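Local coordinates for transcriptional regulator, LYSR family (Neisseria meningitidis, PDB 4AB6), which binds DNA as a MetR-like regulator, probably of methionine biosynthesis genes, and is represented here by its regulatory domain, at residues A13-T18 with I62-E67; L108-V113 with P132-S137. The protein carries 2 engineered substitutions. All coordinates share one frame; numbering follows the deposited sequence.

In the fold
Both contacts pair parallel strands, contact 1 at the C-terminal ends of its two and contact 2 along the full length of two short ones, in the two halves of a fold of the periplasmic-binding-protein type. Contact 1 joins strands 9-14 and 60-63 of the large mixed sheet, its centre about 6 Å from the centre of the chain; contact 2 is a two-stranded parallel sheet about 15 Å from that point, with more exposed residues and a link to the second subunit. Where 13-18 meets 62-67 a carboxylate takes over from the backbone, whereas 108-113 and 132-137 are joined by four backbone bonds, one of them weak, flanked by long side chains. The contact centres lie about 18 Å apart, yet His17 stacks on Tyr111.

Contact 1 (A13-T18 with I62-E67). Engineered in segment 13-18: Ser16 (natural residue Cys).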
loop_
_atom_site.group_PDB
_atom_site.type_symbol
_atom_site.label_atom_id
_atom_site.label_comp_id
_atom_site.label_asym_id
_atom_site.label_seq_id
_atom_site.Cartn_x
_atom_site.Cartn_y
_atom_site.Cartn_z
ATOM N N ALA A 13 -11.569 -11.738 -3.201
ATOM C CA ALA A 13 -12.182 -10.418 -2.996
ATOM C C ALA A 13 -11.922 -10.036 -1.551
ATOM O O ALA A 13 -12.139 -10.839 -0.642
ATOM C CB ALA A 13 -13.679 -10.466 -3.251
ATOM N N VAL A 14 -11.397 -8.834 -1.339
ATOM C CA VAL A 14 -11.008 -8.408 -0.004
ATOM C C VAL A 14 -11.549 -7.030 0.384
ATOM O O VAL A 14 -11.345 -6.045 -0.339
ATOM C CB VAL A 14 -9.482 -8.662 0.240
ATOM C CG1 VAL A 14 -8.674 -8.639 -1.059
ATOM C CG2 VAL A 14 -8.886 -7.719 1.256
ATOM N N GLU A 15 -12.275 -6.991 1.509
ATOM C CA GLU A 15 -12.930 -5.808 2.074
ATOM C C GLU A 15 -11.978 -4.720 2.547
ATOM O O GLU A 15 -12.190 -3.553 2.203
ATOM C CB GLU A 15 -13.877 -6.230 3.222
ATOM C CG GLU A 15 -14.789 -5.126 3.722
ATOM C CD GLU A 15 -15.603 -5.443 4.953
ATOM O OE1 GLU A 15 -16.252 -6.510 4.971
ATOM O OE2 GLU A 15 -15.652 -4.590 5.867
ATOM N N SER A 16 -10.960 -5.091 3.370
ATOM C CA SER A 16 -10.003 -4.146 3.940
ATOM C C SER A 16 -8.615 -4.247 3.327
ATOM O O SER A 16 -8.158 -5.333 2.995
ATOM C CB SER A 16 -9.929 -4.303 5.452
ATOM O OG SER A 16 -9.227 -3.217 6.029
ATOM N N HIS A 17 -7.936 -3.111 3.189
ATOM C CA HIS A 17 -6.579 -3.015 2.653
ATOM C C HIS A 17 -5.574 -3.700 3.599
ATOM O O HIS A 17 -4.551 -4.204 3.137
ATOM C CB HIS A 17 -6.197 -1.541 2.434
ATOM C CG HIS A 17 -7.046 -0.820 1.422
ATOM N ND1 HIS A 17 -6.499 -0.280 0.273
ATOM C CD2 HIS A 17 -8.375 -0.544 1.437
ATOM C CE1 HIS A 17 -7.506 0.298 -0.370
ATOM N NE2 HIS A 17 -8.654 0.164 0.288
ATOM N N THR A 18 -5.878 -3.732 4.917
ATOM C CA THR A 18 -5.039 -4.360 5.950
ATOM C C THR A 18 -4.887 -5.869 5.767
ATOM O O THR A 18 -3.832 -6.410 6.101
ATOM C CB THR A 18 -5.548 -4.047 7.361
ATOM O OG1 THR A 18 -6.938 -4.353 7.459
ATOM C CG2 THR A 18 -5.306 -2.617 7.762
ATOM N N ILE A 62 -13.011 -11.981 1.807
ATOM C CA ILE A 62 -12.538 -11.717 3.174
ATOM C C ILE A 62 -13.371 -10.544 3.698
ATOM O O ILE A 62 -13.211 -9.427 3.208
ATOM C CB ILE A 62 -11.001 -11.445 3.200
ATOM C CG1 ILE A 62 -10.163 -12.613 2.584
ATOM C CG2 ILE A 62 -10.511 -11.046 4.603
ATOM C CD1 ILE A 62 -10.115 -13.952 3.368
ATOM N N VAL A 63 -14.310 -10.815 4.635
ATOM C CA VAL A 63 -15.242 -9.808 5.166
ATOM C C VAL A 63 -15.178 -9.579 6.685
ATOM O O VAL A 63 -14.754 -10.465 7.425
ATOM C CB VAL A 63 -16.700 -9.963 4.641
ATOM C CG1 VAL A 63 -16.790 -9.667 3.145
ATOM C CG2 VAL A 63 -17.283 -11.334 4.970
ATOM N N SER A 64 -15.618 -8.387 7.138
ATOM C CA SER A 64 -15.630 -7.973 8.546
ATOM C C SER A 64 -16.943 -8.268 9.296
ATOM O O SER A 64 -17.067 -7.918 10.479
ATOM C CB SER A 64 -15.239 -6.504 8.685
ATOM O OG SER A 64 -16.296 -5.661 8.251
ATOM N N GLU A 65 -17.910 -8.917 8.625
ATOM C CA GLU A 65 -19.194 -9.284 9.227
ATOM C C GLU A 65 -19.831 -10.490 8.540
ATOM O O GLU A 65 -19.802 -10.584 7.310
ATOM C CB GLU A 65 -20.172 -8.088 9.301
ATOM C CG GLU A 65 -20.422 -7.358 7.986
ATOM C CD GLU A 65 -21.329 -6.144 8.055
ATOM O OE1 GLU A 65 -21.970 -5.929 9.110
ATOM O OE2 GLU A 65 -21.407 -5.409 7.045
ATOM N N ALA A 66 -20.393 -11.413 9.339
ATOM C CA ALA A 66 -21.030 -12.618 8.820
ATOM C C ALA A 66 -22.547 -12.467 8.839
ATOM O O ALA A 66 -23.273 -13.203 9.525
ATOM C CB ALA A 66 -20.567 -13.843 9.582
ATOM N N GLU A 67 -23.003 -11.434 8.095
ATOM C CA GLU A 67 -24.406 -11.064 7.914
ATOM C C GLU A 67 -25.037 -12.102 7.005
ATOM O O GLU A 67 -24.794 -12.118 5.790
ATOM C CB GLU A 67 -24.538 -9.635 7.350
ATOM C CG GLU A 67 -23.956 -8.581 8.275
ATOM C CD GLU A 67 -24.696 -7.263 8.359
ATOM O OE1 GLU A 67 -25.065 -6.711 7.297
ATOM O OE2 GLU A 67 -24.844 -6.744 9.489
HETATM O O HOH W 1 -11.227 -7.414 4.933
#
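Glu15, just past the end of strand 9-14, reaches across to Ser64 with its carboxylate. Its CB lies 3.3 Å from Ile62 O, the oxygen that also accepts the Glu15 backbone N-H. CG stands anti to the backbone N (chi1 -170°) and the chain continues straight through CD, which carries the acid group past Val63 to the turn beyond it. There the two oxygens divide the work. OE1 takes the backbone N-H of Ser64 at 2.9 Å, a fairly straight bond that nevertheless comes down on the oxygen from above the carboxylate plane, 53° out of it. The same OE1 rests 3.5 Å from Val63 CB. OE2 receives the hydroxyl of Ser64 at 2.7 Å from OG, on the syn side and closer to the plane. One residue thus grips both oxygens, which fixes the rotation of the carboxylate. Ser64 OG also has a weak bond from Lys122, whose positive charge may offset the nearby negative charge of Glu65.

Behind this clasp the backbones are paired in parallel, as neighbouring strands of the alpha/beta sheet in a LysR regulatory domain: Ile62 N binds Ala13 O at 2.8 Å, and Glu15 N returns to Ile62 O at 3.1 Å. Val14 and Ile62 stand on the same face of the sheet, their CB atoms 4.3 Å apart, and both pack against Leu23 of helix 20-33. The other face, with Val63 and Ala13, is covered by Pro49 at the start of helix 49-54. Past the last strand bond a water accepts the N-H of Ser16, an engineered residue, at 2.8 Å and gives only a weak bond to Ile62 O. The hydroxyls of Ser16 and Thr18 are hydrogen-bonded to each other.

Contact 2 (L108-V113 with P132-S137); sequences LITYPV and PPRRHS
Strands 108-110 and 134-136 run parallel, 30° apart in direction, joined by Leu108 N to Pro133 O, a weak Arg135 N to Leu108 O, Thr110 N to Arg135 O and Ser137 N to Thr110 O. Together with helix 119-125 they form a beta-alpha-beta unit. Leu108 and Arg134 lie side by side on the face turned to that helix, CD2 of the leucine resting over one face of the guanidinium toward its rim, 4.0 Å from NE. A bend at chi2 (-77°) turns the arginine back, and NH1 makes a weak bond to Pro132 O while NH2 forms a salt bridge with Asp115. Farther along that face the Thr110 hydroxyl meets the His136 ring at its edge, with OG1 3.5 Å from ND1. Pro112, centre of an inverse gamma turn, sets its CB 3.8 Å from His136 CB. On the reverse face, toward helix 140-148, Ile109 CG1 lies alongside Arg135 CB at 3.8 Å. Both arginines pack against the partner strand, while the salt bridges of their guanidinium groups lie outside the pairing: Arg134 within the domain and Arg135 across to Asp40 of the second subunit.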
loop_
_atom_site.group_PDB
_atom_site.type_symbol
_atom_site.label_atom_id
_atom_site.label_comp_id
_atom_site.label_asym_id
_atom_site.label_seq_id
_atom_site.Cartn_x
_atom_site.Cartn_y
_atom_site.Cartn_z
ATOM N N LEU A 108 -10.613 12.679 9.930
ATOM C CA LEU A 108 -10.509 11.230 9.972
ATOM C C LEU A 108 -9.791 10.690 8.731
ATOM O O LEU A 108 -10.264 10.870 7.608
ATOM C CB LEU A 108 -11.889 10.573 10.184
ATOM C CG LEU A 108 -11.900 9.067 10.478
ATOM C CD1 LEU A 108 -11.223 8.744 11.821
ATOM C CD2 LEU A 108 -13.306 8.515 10.433
ATOM N N ILE A 109 -8.630 10.047 8.952
ATOM C CA ILE A 109 -7.816 9.448 7.894
ATOM C C ILE A 109 -8.156 7.957 7.767
ATOM O O ILE A 109 -7.932 7.180 8.697
ATOM C CB ILE A 109 -6.294 9.713 8.076
ATOM C CG1 ILE A 109 -6.021 11.219 8.314
ATOM C CG2 ILE A 109 -5.503 9.191 6.858
ATOM C CD1 ILE A 109 -4.751 11.528 8.999
ATOM N N THR A 110 -8.752 7.582 6.620
ATOM C CA THR A 110 -9.173 6.216 6.312
ATOM C C THR A 110 -8.709 5.825 4.911
ATOM O O THR A 110 -8.219 6.678 4.158
ATOM C CB THR A 110 -10.717 6.074 6.400
ATOM O OG1 THR A 110 -11.356 6.865 5.391
ATOM C CG2 THR A 110 -11.283 6.387 7.784
ATOM N N TYR A 111 -8.911 4.541 4.541
ATOM C CA TYR A 111 -8.629 4.033 3.196
ATOM C C TYR A 111 -9.731 4.573 2.276
ATOM O O TYR A 111 -10.814 4.875 2.787
ATOM C CB TYR A 111 -8.606 2.497 3.185
ATOM C CG TYR A 111 -7.522 1.895 4.051
ATOM C CD1 TYR A 111 -6.185 1.980 3.688
ATOM C CD2 TYR A 111 -7.839 1.237 5.232
ATOM C CE1 TYR A 111 -5.184 1.431 4.485
ATOM C CE2 TYR A 111 -6.844 0.699 6.048
ATOM C CZ TYR A 111 -5.519 0.799 5.671
ATOM O OH TYR A 111 -4.544 0.265 6.468
ATOM N N PRO A 112 -9.507 4.765 0.950
ATOM C CA PRO A 112 -10.592 5.298 0.110
ATOM C C PRO A 112 -11.654 4.239 -0.174
ATOM O O PRO A 112 -11.676 3.615 -1.233
ATOM C CB PRO A 112 -9.872 5.820 -1.139
ATOM C CG PRO A 112 -8.578 5.131 -1.168
ATOM C CD PRO A 112 -8.294 4.486 0.154
ATOM N N VAL A 113 -12.527 4.034 0.827
ATOM C CA VAL A 113 -13.593 3.028 0.869
ATOM C C VAL A 113 -14.834 3.635 1.610
ATOM O O VAL A 113 -14.633 4.510 2.456
ATOM C CB VAL A 113 -13.056 1.743 1.566
ATOM C CG1 VAL A 113 -12.157 0.932 0.637
ATOM C CG2 VAL A 113 -12.327 2.082 2.865
ATOM N N PRO A 132 -17.019 13.307 10.807
ATOM C CA PRO A 132 -15.904 14.265 10.693
ATOM C C PRO A 132 -15.355 14.394 9.258
ATOM O O PRO A 132 -15.586 13.480 8.460
ATOM C CB PRO A 132 -14.863 13.675 11.646
ATOM C CG PRO A 132 -15.109 12.214 11.615
ATOM C CD PRO A 132 -16.592 12.063 11.487
ATOM N N PRO A 133 -14.623 15.488 8.892
ATOM C CA PRO A 133 -14.058 15.574 7.529
ATOM C C PRO A 133 -13.086 14.424 7.275
ATOM O O PRO A 133 -12.273 14.099 8.143
ATOM C CB PRO A 133 -13.343 16.934 7.513
ATOM C CG PRO A 133 -13.909 17.683 8.651
ATOM C CD PRO A 133 -14.235 16.664 9.693
ATOM N N ARG A 134 -13.220 13.770 6.117
ATOM C CA ARG A 134 -12.402 12.610 5.759
ATOM C C ARG A 134 -11.124 12.962 5.008
ATOM O O ARG A 134 -11.001 14.049 4.446
ATOM C CB ARG A 134 -13.229 11.581 4.961
ATOM C CG ARG A 134 -14.493 11.071 5.653
ATOM C CD ARG A 134 -14.228 10.043 6.743
ATOM N NE ARG A 134 -15.425 9.264 7.065
ATOM C CZ ARG A 134 -16.374 9.651 7.908
ATOM N NH1 ARG A 134 -16.292 10.822 8.516
ATOM N NH2 ARG A 134 -17.426 8.878 8.132
ATOM N N ARG A 135 -10.172 12.027 5.016
ATOM C CA ARG A 135 -8.890 12.114 4.336
ATOM C C ARG A 135 -8.584 10.696 3.865
ATOM O O ARG A 135 -8.635 9.755 4.664
ATOM C CB ARG A 135 -7.802 12.644 5.282
ATOM C CG ARG A 135 -6.479 12.967 4.597
ATOM C CD ARG A 135 -6.332 14.451 4.326
ATOM N NE ARG A 135 -5.232 14.708 3.399
ATOM C CZ ARG A 135 -4.072 15.267 3.724
ATOM N NH1 ARG A 135 -3.849 15.675 4.968
ATOM N NH2 ARG A 135 -3.139 15.454 2.803
ATOM N N HIS A 136 -8.334 10.523 2.563
ATOM C CA HIS A 136 -8.115 9.193 2.011
ATOM C C HIS A 136 -6.697 8.871 1.597
ATOM O O HIS A 136 -6.019 9.708 1.002
ATOM C CB HIS A 136 -9.109 8.905 0.883
ATOM C CG HIS A 136 -10.542 9.117 1.271
ATOM N ND1 HIS A 136 -11.156 8.322 2.225
ATOM C CD2 HIS A 136 -11.432 10.031 0.825
ATOM C CE1 HIS A 136 -12.389 8.780 2.332
ATOM N NE2 HIS A 136 -12.601 9.807 1.504
ATOM N N SER A 137 -6.259 7.643 1.921
ATOM C CA SER A 137 -4.947 7.102 1.584
ATOM C C SER A 137 -5.025 5.592 1.450
ATOM O O SER A 137 -5.600 4.927 2.308
ATOM C CB SER A 137 -3.900 7.481 2.624
ATOM O OG SER A 137 -2.613 7.080 2.181
HETATM O O HOH W 2 -11.121 9.388 5.540
#